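Local coordinates for protein putative oxidoreductase molybdopterin-binding subunit (PDB 4ZOH) that probably catalyses substrate oxidation at a molybdenum centre held by pterin cytosine dinucleotide, as the molybdopterin-binding subunit of a xanthine dehydrogenase/aldehyde oxidase-type enzyme, at residues 1-6 and 596-601; 8-13 and 445-450; 206-211 and 440-445. One frame throughout, in Å; residues are numbered along the deposited sequence.

Contact 1: residues 1-6 and 596-601; sequences MYIGKP and TVINPL. With MCN (pterin cytosine dinucleotide), chain D.
A trans first torsion in Asn-599 (chi1 -173°) extends its amide away from the backbone N and lays it beside the carbonyl O of Lys-5 and the CA of Pro-6. In both Ile-3 and Ile-598, CG1 stays next to the backbone N, and the two side chains run alongside each other, with CG2 of Ile-3 4.0 Å from CD1 of Ile-598. The backbones are joined by a hydrogen bond from Gly-4 N to Ile-598 O, 2.8 Å long and nearly straight (164°), although the donor stands 45° out of the carbonyl plane. Gly-4 belongs to a type II turn from Tyr-2 to Lys-5, where a positive phi suits glycine; its CA also makes a CH...O contact with Val-597 O at 3.4 Å. Next to it, Pro-600 CD presses on Gly-4 O (3.2 Å), and Pro-6 CB meets Leu-601 CB at 3.8 Å.

The far side of segment 596-601 reads the cytosine of the dinucleotide through backbone atoms. Cytosine N4 donates to Thr-596 O (2.8 Å). Ile-598 N donates to cytosine N3 (3.1 Å). Asn-599 N donates to cytosine O2 (2.8 Å), so the whole pairing edge of the base is engaged. The N-terminal turn thus lies against the outer side of a cytosine-binding loop. Asn-599 is the N-cap of helix 600-619, its OD1 accepting from Leu-602 N while ND2 reaches Gln-452 on helix 446-458; Tyr-655 of strand 651-655 packs on Val-597 and Pro-600.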
loop_
_atom_site.group_PDB
_atom_site.type_symbol
_atom_site.label_atom_id
_atom_site.label_comp_id
_atom_site.label_asym_id
_atom_site.label_seq_id
_atom_site.Cartn_x
_atom_site.Cartn_y
_atom_site.Cartn_z
ATOM N N MET A 1 15.946 17.007 -32.264
ATOM C CA MET A 1 16.072 15.701 -31.635
ATOM C C MET A 1 16.446 15.789 -30.123
ATOM O O MET A 1 17.206 16.660 -29.693
ATOM C CB MET A 1 17.061 14.853 -32.428
ATOM C CG MET A 1 18.473 15.361 -32.290
ATOM S SD MET A 1 19.649 14.509 -33.317
ATOM C CE MET A 1 20.119 13.097 -32.320
ATOM N N TYR A 2 15.934 14.852 -29.328
ATOM C CA TYR A 2 16.335 14.747 -27.904
ATOM C C TYR A 2 17.589 13.945 -27.620
ATOM O O TYR A 2 18.297 14.262 -26.665
ATOM C CB TYR A 2 15.223 14.124 -27.074
ATOM C CG TYR A 2 14.005 14.919 -27.005
ATOM C CD1 TYR A 2 13.916 16.003 -26.139
ATOM C CD2 TYR A 2 12.897 14.555 -27.771
ATOM C CE1 TYR A 2 12.747 16.759 -26.050
ATOM C CE2 TYR A 2 11.715 15.283 -27.687
ATOM C CZ TYR A 2 11.662 16.395 -26.834
ATOM O OH TYR A 2 10.464 17.099 -26.737
ATOM N N ILE A 3 17.849 12.904 -28.406
ATOM C CA ILE A 3 19.088 12.090 -28.218
ATOM C C ILE A 3 20.313 13.028 -28.404
ATOM O O ILE A 3 20.379 13.733 -29.394
ATOM C CB ILE A 3 19.142 10.882 -29.171
ATOM C CG1 ILE A 3 18.007 9.874 -28.848
ATOM C CG2 ILE A 3 20.472 10.130 -29.029
ATOM C CD1 ILE A 3 17.803 8.767 -29.899
ATOM N N GLY A 4 21.217 13.063 -27.426
ATOM C CA GLY A 4 22.453 13.801 -27.515
ATOM C C GLY A 4 22.312 15.080 -26.730
ATOM O O GLY A 4 23.302 15.701 -26.416
ATOM N N LYS A 5 21.096 15.412 -26.314
ATOM C CA LYS A 5 20.922 16.616 -25.492
ATOM C C LYS A 5 20.975 16.353 -23.999
ATOM O O LYS A 5 20.471 15.249 -23.505
ATOM C CB LYS A 5 19.580 17.268 -25.803
ATOM C CG LYS A 5 19.314 17.471 -27.278
ATOM C CD LYS A 5 20.076 18.661 -27.833
ATOM C CE LYS A 5 19.538 18.986 -29.230
ATOM N NZ LYS A 5 18.220 19.685 -29.123
ATOM N N PRO A 6 21.526 17.355 -23.255
ATOM C CA PRO A 6 21.550 17.211 -21.786
ATOM C C PRO A 6 20.147 17.429 -21.213
ATOM O O PRO A 6 19.948 18.341 -20.439
ATOM C CB PRO A 6 22.539 18.320 -21.347
ATOM C CG PRO A 6 22.445 19.417 -22.461
ATOM C CD PRO A 6 21.971 18.718 -23.706
ATOM N N THR A 596 28.034 6.750 -29.013
ATOM C CA THR A 596 26.955 7.756 -28.920
ATOM C C THR A 596 26.592 8.074 -27.459
ATOM O O THR A 596 26.309 7.135 -26.682
ATOM C CB THR A 596 25.726 7.299 -29.681
ATOM O OG1 THR A 596 26.168 6.695 -30.897
ATOM C CG2 THR A 596 24.733 8.496 -29.982
ATOM N N VAL A 597 26.653 9.364 -27.083
ATOM C CA VAL A 597 26.212 9.794 -25.773
ATOM C C VAL A 597 24.740 10.173 -25.886
ATOM O O VAL A 597 24.369 11.112 -26.601
ATOM C CB VAL A 597 27.089 10.907 -25.173
ATOM C CG1 VAL A 597 26.600 11.303 -23.778
ATOM C CG2 VAL A 597 28.540 10.445 -25.061
ATOM N N ILE A 598 23.872 9.412 -25.213
ATOM C CA ILE A 598 22.406 9.669 -25.252
ATOM C C ILE A 598 22.052 10.958 -24.488
ATOM O O ILE A 598 21.149 11.775 -24.892
ATOM C CB ILE A 598 21.615 8.442 -24.720
ATOM C CG1 ILE A 598 22.099 7.129 -25.389
ATOM C CG2 ILE A 598 20.138 8.656 -24.874
ATOM C CD1 ILE A 598 21.843 7.035 -26.899
ATOM N N ASN A 599 22.767 11.182 -23.414
ATOM C CA ASN A 599 22.453 12.288 -22.521
ATOM C C ASN A 599 23.736 12.677 -21.780
ATOM O O ASN A 599 24.128 12.022 -20.779
ATOM C CB ASN A 599 21.275 11.990 -21.565
ATOM C CG ASN A 599 20.851 13.235 -20.736
ATOM O OD1 ASN A 599 21.678 14.017 -20.274
ATOM N ND2 ASN A 599 19.561 13.370 -20.510
ATOM N N PRO A 600 24.404 13.758 -22.270
ATOM C CA PRO A 600 25.701 14.202 -21.677
ATOM C C PRO A 600 25.592 14.620 -20.248
ATOM O O PRO A 600 26.557 14.458 -19.505
ATOM C CB PRO A 600 26.147 15.406 -22.571
ATOM C CG PRO A 600 25.365 15.244 -23.837
ATOM C CD PRO A 600 24.143 14.372 -23.590
ATOM N N LEU A 601 24.447 15.174 -19.830
ATOM C CA LEU A 601 24.323 15.559 -18.420
ATOM C C LEU A 601 24.413 14.318 -17.457
ATOM O O LEU A 601 25.113 14.323 -16.463
ATOM C CB LEU A 601 22.991 16.314 -18.209
ATOM C CG LEU A 601 22.666 16.820 -16.815
ATOM C CD1 LEU A 601 23.625 17.952 -16.375
ATOM C CD2 LEU A 601 21.205 17.279 -16.788
HETATM N N1 MCN D . 24.608 7.240 -20.737
HETATM C C2 MCN D . 24.484 7.967 -21.910
HETATM N N3 MCN D . 25.211 7.651 -23.027
HETATM C C4 MCN D . 26.094 6.580 -22.956
HETATM C C5 MCN D . 26.231 5.841 -21.782
HETATM C C6 MCN D . 25.462 6.155 -20.660
HETATM O O2 MCN D . 23.713 8.926 -22.024
HETATM N N4 MCN D . 26.784 6.290 -24.038
HETATM C "C1'" MCN D . 23.770 7.638 -19.604
HETATM C C2D MCN D . 22.467 6.836 -19.626
HETATM O "O2'" MCN D . 21.431 7.494 -20.291
HETATM C "C3'" MCN D . 22.092 6.786 -18.168
HETATM C C4D MCN D . 23.410 6.455 -17.601
HETATM O O4D MCN D . 24.375 7.285 -18.382
HETATM O "O3'" MCN D . 21.645 7.998 -17.669
HETATM C "C5'" MCN D . 23.316 4.982 -17.951
HETATM O "O5'" MCN D . 24.476 4.384 -17.849
HETATM P PA MCN D . 24.757 2.893 -18.428
HETATM O O1A MCN D . 23.827 2.306 -19.371
HETATM O O2A MCN D . 26.204 3.101 -18.777
HETATM O O3A MCN D . 24.775 2.142 -16.917
HETATM P PB MCN D . 23.419 1.608 -16.224
HETATM O O1B MCN D . 23.183 0.191 -16.720
HETATM O O2B MCN D . 22.258 2.499 -16.313
HETATM O O3B MCN D . 23.888 1.630 -14.768
HETATM C C10 MCN D . 24.542 0.510 -14.110
HETATM C "C9'" MCN D . 25.790 0.968 -13.397
HETATM C "C8'" MCN D . 26.333 -0.030 -12.518
HETATM S "S8'" MCN D . 26.708 -1.634 -13.132
HETATM C "C7'" MCN D . 26.692 0.246 -11.233
HETATM S "S7'" MCN D . 27.501 -0.936 -10.170
HETATM C "C6'" MCN D . 26.569 1.574 -10.665
HETATM C C7 MCN D . 26.428 2.639 -11.803
HETATM O "O9'" MCN D . 25.443 2.156 -12.694
HETATM N "N5'" MCN D . 25.513 1.679 -9.660
HETATM C C4A MCN D . 24.804 2.869 -9.401
HETATM N "N8'" MCN D . 25.972 3.944 -11.232
HETATM C C4B MCN D . 25.084 4.015 -10.200
HETATM N "N1'" MCN D . 24.490 5.191 -9.985
HETATM C "C2'" MCN D . 23.572 5.287 -9.026
HETATM N "N2'" MCN D . 22.989 6.454 -8.853
HETATM N "N3'" MCN D . 23.227 4.190 -8.169
HETATM C "C4'" MCN D . 23.870 2.941 -8.339
HETATM O "O4'" MCN D . 23.584 1.971 -7.579
#

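Contact 2: residues 8-13 and 445-450; sequences KRIEDL and GDATAF. With MCN (pterin cytosine dinucleotide), chain D.
The N-terminus of helix 446-458, which borders the pterin cytosine dinucleotide, is met by a type I turn from Arg-9 to Asp-12 that brings the carboxylate of Glu-11 to Thr-448 in its first turn. Gly-445 occupies the N-cap position, and Glu-11 supplies an acceptor from a distant part of the chain. The Glu-11 side chain folds back at chi2 (86°), which places its two oxygens on different donors. OE1 accepts from Thr-448 OG1 at 2.6 Å, approached on the syn side and somewhat out of the carboxylate plane. OE2 takes the backbone N of Thr-448 at 3.3 Å, from 40° above that plane. Thr-448 OG1 in turn accepts from Ile-10 N (2.9 Å), and so relays between turn and carboxylate. A water donates to Glu-11 OE2 (2.7 Å) and accepts from Ala-447 N (3.2 Å), adding another link to the helix end. A carboxylate at the start of a helix would be favoured by the helix dipole and is probably ionised.

Ile-10 and Thr-448 lie antiparallel as side chains, and CD1 of Ile-10 rests on the backbone O and CB of Ala-447. Arg-9 passes beside Gly-445, whose N merely lies next to NH1, near the guanidinium plane; NH2 donates to the backbone of another protein in the assembly. Within the turn, Arg-9 forms a salt bridge with Asp-12: NE (2.8 Å) and NH2 (2.9 Å) both donate to OD1, and that oxygen lies in the guanidinium plane, while Glu-11 CB sits 3.8 Å above the centre of the group.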
loop_
_atom_site.group_PDB
_atom_site.type_symbol
_atom_site.label_atom_id
_atom_site.label_comp_id
_atom_site.label_asym_id
_atom_site.label_seq_id
_atom_site.Cartn_x
_atom_site.Cartn_y
_atom_site.Cartn_z
ATOM N N LYS A 8 17.090 17.369 -18.802
ATOM C CA LYS A 8 17.052 17.227 -17.330
ATOM C C LYS A 8 16.134 16.020 -16.931
ATOM O O LYS A 8 15.234 15.656 -17.686
ATOM C CB LYS A 8 16.595 18.512 -16.638
ATOM C CG LYS A 8 17.562 19.703 -16.815
ATOM C CD LYS A 8 16.959 21.000 -16.311
ATOM C CE LYS A 8 15.716 21.486 -17.058
ATOM N NZ LYS A 8 15.944 22.148 -18.391
ATOM N N ARG A 9 16.316 15.473 -15.731
ATOM C CA ARG A 9 15.714 14.131 -15.370
ATOM C C ARG A 9 14.234 14.263 -15.137
ATOM O O ARG A 9 13.736 15.128 -14.319
ATOM C CB ARG A 9 16.402 13.507 -14.144
ATOM C CG ARG A 9 17.833 13.053 -14.450
ATOM C CD ARG A 9 18.285 11.885 -13.566
ATOM N NE ARG A 9 17.763 11.984 -12.175
ATOM C CZ ARG A 9 17.705 10.993 -11.302
ATOM N NH1 ARG A 9 18.270 9.781 -11.608
ATOM N NH2 ARG A 9 17.151 11.208 -10.091
ATOM N N ILE A 10 13.512 13.450 -15.885
ATOM C CA ILE A 10 12.095 13.222 -15.581
ATOM C C ILE A 10 11.917 12.570 -14.172
ATOM O O ILE A 10 10.843 12.619 -13.607
ATOM C CB ILE A 10 11.367 12.386 -16.676
ATOM C CG1 ILE A 10 11.781 10.892 -16.639
ATOM C CG2 ILE A 10 11.557 13.015 -18.054
ATOM C CD1 ILE A 10 11.161 10.048 -17.768
ATOM N N GLU A 11 12.951 11.919 -13.654
ATOM C CA GLU A 11 12.832 11.214 -12.355
ATOM C C GLU A 11 12.821 12.204 -11.185
ATOM O O GLU A 11 12.382 11.796 -10.104
ATOM C CB GLU A 11 13.990 10.184 -12.127
ATOM C CG GLU A 11 14.119 9.057 -13.181
ATOM C CD GLU A 11 14.948 9.390 -14.418
ATOM O OE1 GLU A 11 15.058 10.599 -14.804
ATOM O OE2 GLU A 11 15.443 8.413 -15.079
ATOM N N ASP A 12 13.298 13.463 -11.375
ATOM C CA ASP A 12 13.637 14.296 -10.195
ATOM C C ASP A 12 12.464 14.759 -9.356
ATOM O O ASP A 12 12.570 14.800 -8.098
ATOM C CB ASP A 12 14.521 15.489 -10.573
ATOM C CG ASP A 12 15.899 15.071 -10.973
ATOM O OD1 ASP A 12 16.227 13.880 -10.747
ATOM O OD2 ASP A 12 16.669 15.918 -11.488
ATOM N N LEU A 13 11.330 15.022 -10.018
ATOM C CA LEU A 13 10.238 15.738 -9.334
ATOM C C LEU A 13 9.739 15.021 -8.081
ATOM O O LEU A 13 9.625 15.640 -7.009
ATOM C CB LEU A 13 9.061 16.101 -10.277
ATOM C CG LEU A 13 7.897 16.874 -9.592
ATOM C CD1 LEU A 13 8.384 18.219 -9.062
ATOM C CD2 LEU A 13 6.678 17.112 -10.502
ATOM N N GLY A 445 19.195 7.144 -13.984
ATOM C CA GLY A 445 18.477 8.026 -14.899
ATOM C C GLY A 445 18.181 7.521 -16.303
ATOM O O GLY A 445 17.964 8.333 -17.215
ATOM N N ASP A 446 18.169 6.198 -16.495
ATOM C CA ASP A 446 17.898 5.619 -17.825
ATOM C C ASP A 446 16.527 5.918 -18.322
ATOM O O ASP A 446 16.312 5.913 -19.547
ATOM C CB ASP A 446 18.089 4.082 -17.861
ATOM C CG ASP A 446 19.446 3.706 -17.445
ATOM O OD1 ASP A 446 20.344 3.745 -18.288
ATOM O OD2 ASP A 446 19.673 3.513 -16.259
ATOM N N ALA A 447 15.587 6.147 -17.408
ATOM C CA ALA A 447 14.209 6.372 -17.839
ATOM C C ALA A 447 14.156 7.692 -18.692
ATOM O O ALA A 447 13.432 7.765 -19.683
ATOM C CB ALA A 447 13.245 6.423 -16.651
ATOM N N THR A 448 14.890 8.722 -18.273
ATOM C CA THR A 448 14.980 9.980 -19.065
ATOM C C THR A 448 15.579 9.644 -20.438
ATOM O O THR A 448 15.035 10.046 -21.445
ATOM C CB THR A 448 15.863 11.015 -18.359
ATOM O OG1 THR A 448 15.165 11.477 -17.208
ATOM C CG2 THR A 448 16.130 12.192 -19.272
ATOM N N ALA A 449 16.656 8.865 -20.468
ATOM C CA ALA A 449 17.244 8.461 -21.739
ATOM C C ALA A 449 16.255 7.674 -22.577
ATOM O O ALA A 449 16.152 7.866 -23.840
ATOM C CB ALA A 449 18.577 7.747 -21.511
ATOM N N PHE A 450 15.395 6.896 -21.898
ATOM C CA PHE A 450 14.440 6.088 -22.658
ATOM C C PHE A 450 13.382 6.980 -23.282
ATOM O O PHE A 450 12.891 6.747 -24.409
ATOM C CB PHE A 450 13.842 4.939 -21.803
ATOM C CG PHE A 450 14.849 3.896 -21.418
ATOM C CD1 PHE A 450 16.008 3.667 -22.205
ATOM C CD2 PHE A 450 14.662 3.115 -20.302
ATOM C CE1 PHE A 450 16.957 2.689 -21.846
ATOM C CE2 PHE A 450 15.588 2.110 -19.959
ATOM C CZ PHE A 450 16.726 1.905 -20.721
HETATM N N1 MCN D . 24.608 7.240 -20.737
HETATM C C2 MCN D . 24.484 7.967 -21.910
HETATM N N3 MCN D . 25.211 7.651 -23.027
HETATM C C4 MCN D . 26.094 6.580 -22.956
HETATM C C5 MCN D . 26.231 5.841 -21.782
HETATM C C6 MCN D . 25.462 6.155 -20.660
HETATM O O2 MCN D . 23.713 8.926 -22.024
HETATM N N4 MCN D . 26.784 6.290 -24.038
HETATM C "C1'" MCN D . 23.770 7.638 -19.604
HETATM C C2D MCN D . 22.467 6.836 -19.626
HETATM O "O2'" MCN D . 21.431 7.494 -20.291
HETATM C "C3'" MCN D . 22.092 6.786 -18.168
HETATM C C4D MCN D . 23.410 6.455 -17.601
HETATM O O4D MCN D . 24.375 7.285 -18.382
HETATM O "O3'" MCN D . 21.645 7.998 -17.669
HETATM C "C5'" MCN D . 23.316 4.982 -17.951
HETATM O "O5'" MCN D . 24.476 4.384 -17.849
HETATM P PA MCN D . 24.757 2.893 -18.428
HETATM O O1A MCN D . 23.827 2.306 -19.371
HETATM O O2A MCN D . 26.204 3.101 -18.777
HETATM O O3A MCN D . 24.775 2.142 -16.917
HETATM P PB MCN D . 23.419 1.608 -16.224
HETATM O O1B MCN D . 23.183 0.191 -16.720
HETATM O O2B MCN D . 22.258 2.499 -16.313
HETATM O O3B MCN D . 23.888 1.630 -14.768
HETATM C C10 MCN D . 24.542 0.510 -14.110
HETATM C "C9'" MCN D . 25.790 0.968 -13.397
HETATM C "C8'" MCN D . 26.333 -0.030 -12.518
HETATM S "S8'" MCN D . 26.708 -1.634 -13.132
HETATM C "C7'" MCN D . 26.692 0.246 -11.233
HETATM S "S7'" MCN D . 27.501 -0.936 -10.170
HETATM C "C6'" MCN D . 26.569 1.574 -10.665
HETATM C C7 MCN D . 26.428 2.639 -11.803
HETATM O "O9'" MCN D . 25.443 2.156 -12.694
HETATM N "N5'" MCN D . 25.513 1.679 -9.660
HETATM C C4A MCN D . 24.804 2.869 -9.401
HETATM N "N8'" MCN D . 25.972 3.944 -11.232
HETATM C C4B MCN D . 25.084 4.015 -10.200
HETATM N "N1'" MCN D . 24.490 5.191 -9.985
HETATM C "C2'" MCN D . 23.572 5.287 -9.026
HETATM N "N2'" MCN D . 22.989 6.454 -8.853
HETATM N "N3'" MCN D . 23.227 4.190 -8.169
HETATM C "C4'" MCN D . 23.870 2.941 -8.339
HETATM O "O4'" MCN D . 23.584 1.971 -7.579
HETATM O O HOH W 1 15.533 5.915 -14.196
#

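Contact 3: residues 206-211 and 440-445; sequences VIQPDV and GPHGQG. With MCN (pterin cytosine dinucleotide), chain D.
This is a buried contact between loops, joining the segment that leaves strand 204-207 to the loop leading into helix 446-458, and Gln-208 and Val-211 carry it from one side, Gly-440 and His-442 from the other. Extended throughout, with CG opposite the backbone N (chi1 174°), Gln-208 delivers NE2 to Gly-440 O at 3.0 Å. That donor lies well above the carbonyl plane, and NE2 has a further acceptor in Thr-185 O. The plane itself is occupied by His-442 ND1, which bonds to Gly-440 O at 2.8 Å with a C=O...N angle of 158°. Two donors thus grip one buried oxygen from different directions, and the second fixes the turn of the imidazole. OE1 of Gln-208 lies close over Gly-440 CA, where no side chain intervenes.

Val-211 runs alongside His-442, their CB atoms 3.5 Å apart. A water ties the backbones as well, accepting from Val-211 N (3.1 Å) and donating to Pro-441 O (2.8 Å).

Beyond the contact, the loop turns to the cofactor. His-442 N holds Gln-444 OE1 at 2.9 Å, orienting the amide whose NE2 donates to O9', the pyran oxygen of the cofactor, at 3.2 Å, and O3' of the ribose donates to Gln-444 O at 2.7 Å. The edge of the His-442 ring faces pterin O4', and Gly-443 passes close to N2'. The Gly-Gln-Gly sequence at 443-445, next to the pyranopterin, is consistent with the cofactor-binding loop of the xanthine dehydrogenase family.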
loop_
_atom_site.group_PDB
_atom_site.type_symbol
_atom_site.label_atom_id
_atom_site.label_comp_id
_atom_site.label_asym_id
_atom_site.label_seq_id
_atom_site.Cartn_x
_atom_site.Cartn_y
_atom_site.Cartn_z
ATOM N N VAL A 206 7.099 -9.647 -8.281
ATOM C CA VAL A 206 8.139 -8.880 -7.644
ATOM C C VAL A 206 7.979 -7.377 -8.050
ATOM O O VAL A 206 7.677 -7.045 -9.184
ATOM C CB VAL A 206 9.571 -9.425 -7.895
ATOM C CG1 VAL A 206 10.583 -8.529 -7.222
ATOM C CG2 VAL A 206 9.729 -10.809 -7.165
ATOM N N ILE A 207 8.184 -6.501 -7.085
ATOM C CA ILE A 207 8.130 -5.056 -7.299
ATOM C C ILE A 207 9.444 -4.486 -6.798
ATOM O O ILE A 207 9.767 -4.625 -5.621
ATOM C CB ILE A 207 6.920 -4.419 -6.583
ATOM C CG1 ILE A 207 5.628 -4.930 -7.248
ATOM C CG2 ILE A 207 7.006 -2.870 -6.634
ATOM C CD1 ILE A 207 4.343 -4.536 -6.556
ATOM N N GLN A 208 10.199 -3.880 -7.728
ATOM C CA GLN A 208 11.297 -3.001 -7.366
ATOM C C GLN A 208 10.735 -1.587 -7.251
ATOM O O GLN A 208 10.410 -0.986 -8.268
ATOM C CB GLN A 208 12.365 -3.046 -8.424
ATOM C CG GLN A 208 13.528 -2.066 -8.257
ATOM C CD GLN A 208 14.310 -1.933 -9.594
ATOM O OE1 GLN A 208 13.708 -1.904 -10.658
ATOM N NE2 GLN A 208 15.638 -2.001 -9.526
ATOM N N PRO A 209 10.609 -1.061 -6.034
ATOM C CA PRO A 209 10.066 0.333 -5.823
ATOM C C PRO A 209 11.298 1.266 -6.027
ATOM O O PRO A 209 12.328 0.785 -6.607
ATOM C CB PRO A 209 9.633 0.305 -4.346
ATOM C CG PRO A 209 10.673 -0.585 -3.708
ATOM C CD PRO A 209 10.968 -1.693 -4.740
ATOM N N ASP A 210 11.266 2.499 -5.540
ATOM C CA ASP A 210 12.498 3.309 -5.631
ATOM C C ASP A 210 13.608 2.605 -4.859
ATOM O O ASP A 210 13.384 2.135 -3.755
ATOM C CB ASP A 210 12.269 4.780 -5.101
ATOM C CG ASP A 210 11.219 5.507 -5.929
ATOM O OD1 ASP A 210 11.412 5.555 -7.171
ATOM O OD2 ASP A 210 10.156 5.915 -5.403
ATOM N N VAL A 211 14.815 2.603 -5.419
ATOM C CA VAL A 211 15.948 2.034 -4.753
ATOM C C VAL A 211 17.034 3.083 -4.516
ATOM O O VAL A 211 17.508 3.727 -5.464
ATOM C CB VAL A 211 16.481 0.856 -5.651
ATOM C CG1 VAL A 211 17.796 0.247 -5.091
ATOM C CG2 VAL A 211 15.331 -0.142 -5.833
ATOM N N GLY A 440 16.058 -2.233 -14.573
ATOM C CA GLY A 440 15.624 -1.853 -13.257
ATOM C C GLY A 440 16.471 -0.669 -12.718
ATOM O O GLY A 440 17.258 -0.849 -11.783
ATOM N N PRO A 441 16.353 0.547 -13.320
ATOM C CA PRO A 441 17.197 1.687 -12.827
ATOM C C PRO A 441 16.976 1.941 -11.358
ATOM O O PRO A 441 15.871 1.757 -10.856
ATOM C CB PRO A 441 16.665 2.893 -13.631
ATOM C CG PRO A 441 15.934 2.291 -14.811
ATOM C CD PRO A 441 15.495 0.904 -14.463
ATOM N N HIS A 442 18.030 2.355 -10.704
ATOM C CA HIS A 442 18.098 2.626 -9.273
ATOM C C HIS A 442 19.050 3.802 -9.012
ATOM O O HIS A 442 19.912 3.777 -8.070
ATOM C CB HIS A 442 18.500 1.387 -8.436
ATOM C CG HIS A 442 19.612 0.586 -9.030
ATOM N ND1 HIS A 442 19.409 -0.322 -10.063
ATOM C CD2 HIS A 442 20.946 0.553 -8.749
ATOM C CE1 HIS A 442 20.554 -0.922 -10.349
ATOM N NE2 HIS A 442 21.510 -0.399 -9.589
ATOM N N GLY A 443 18.856 4.854 -9.809
ATOM C CA GLY A 443 19.582 6.110 -9.635
ATOM C C GLY A 443 20.201 6.619 -10.920
ATOM O O GLY A 443 20.535 7.773 -11.032
ATOM N N GLN A 444 20.382 5.722 -11.890
ATOM C CA GLN A 444 21.201 6.061 -13.062
ATOM C C GLN A 444 20.499 6.928 -14.111
ATOM O O GLN A 444 21.174 7.374 -15.062
ATOM C CB GLN A 444 21.803 4.814 -13.729
ATOM C CG GLN A 444 22.636 3.916 -12.811
ATOM C CD GLN A 444 21.822 2.832 -12.044
ATOM O OE1 GLN A 444 20.582 2.821 -12.042
ATOM N NE2 GLN A 444 22.532 1.909 -11.393
ATOM N N GLY A 445 19.195 7.144 -13.984
ATOM C CA GLY A 445 18.477 8.026 -14.899
ATOM C C GLY A 445 18.181 7.521 -16.303
ATOM O O GLY A 445 17.964 8.333 -17.215
HETATM N N1 MCN D . 24.608 7.240 -20.737
HETATM C C2 MCN D . 24.484 7.967 -21.910
HETATM N N3 MCN D . 25.211 7.651 -23.027
HETATM C C4 MCN D . 26.094 6.580 -22.956
HETATM C C5 MCN D . 26.231 5.841 -21.782
HETATM C C6 MCN D . 25.462 6.155 -20.660
HETATM O O2 MCN D . 23.713 8.926 -22.024
HETATM N N4 MCN D . 26.784 6.290 -24.038
HETATM C "C1'" MCN D . 23.770 7.638 -19.604
HETATM C C2D MCN D . 22.467 6.836 -19.626
HETATM O "O2'" MCN D . 21.431 7.494 -20.291
HETATM C "C3'" MCN D . 22.092 6.786 -18.168
HETATM C C4D MCN D . 23.410 6.455 -17.601
HETATM O O4D MCN D . 24.375 7.285 -18.382
HETATM O "O3'" MCN D . 21.645 7.998 -17.669
HETATM C "C5'" MCN D . 23.316 4.982 -17.951
HETATM O "O5'" MCN D . 24.476 4.384 -17.849
HETATM P PA MCN D . 24.757 2.893 -18.428
HETATM O O1A MCN D . 23.827 2.306 -19.371
HETATM O O2A MCN D . 26.204 3.101 -18.777
HETATM O O3A MCN D . 24.775 2.142 -16.917
HETATM P PB MCN D . 23.419 1.608 -16.224
HETATM O O1B MCN D . 23.183 0.191 -16.720
HETATM O O2B MCN D . 22.258 2.499 -16.313
HETATM O O3B MCN D . 23.888 1.630 -14.768
HETATM C C10 MCN D . 24.542 0.510 -14.110
HETATM C "C9'" MCN D . 25.790 0.968 -13.397
HETATM C "C8'" MCN D . 26.333 -0.030 -12.518
HETATM S "S8'" MCN D . 26.708 -1.634 -13.132
HETATM C "C7'" MCN D . 26.692 0.246 -11.233
HETATM S "S7'" MCN D . 27.501 -0.936 -10.170
HETATM C "C6'" MCN D . 26.569 1.574 -10.665
HETATM C C7 MCN D . 26.428 2.639 -11.803
HETATM O "O9'" MCN D . 25.443 2.156 -12.694
HETATM N "N5'" MCN D . 25.513 1.679 -9.660
HETATM C C4A MCN D . 24.804 2.869 -9.401
HETATM N "N8'" MCN D . 25.972 3.944 -11.232
HETATM C C4B MCN D . 25.084 4.015 -10.200
HETATM N "N1'" MCN D . 24.490 5.191 -9.985
HETATM C "C2'" MCN D . 23.572 5.287 -9.026
HETATM N "N2'" MCN D . 22.989 6.454 -8.853
HETATM N "N3'" MCN D . 23.227 4.190 -8.169
HETATM C "C4'" MCN D . 23.870 2.941 -8.339
HETATM O "O4'" MCN D . 23.584 1.971 -7.579
HETATM O O HOH W 2 14.555 2.494 -8.478
#

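Overall arrangement
All three contacts touch the same pterin cytosine dinucleotide, at different points along its length. Contact 1 is the most peripheral, partly buried; it joins its segments by a backbone bond and aliphatic packing, and binds the base by backbone atoms of 596-599. Contacts 2 and 3 are buried and share Gly-445, so that the loop that packs on 206-211 runs directly into the helix met by 8-13. Their chemistry differs: a carboxylate and a hydroxyl at a helix start in contact 2, amide and imidazole groups near the pterin in contact 3. Contacts 1 and 2 pack together through Ile-598 on Ala-449, whereas contacts 1 and 3 do not touch, their centres lying about 22 Å apart.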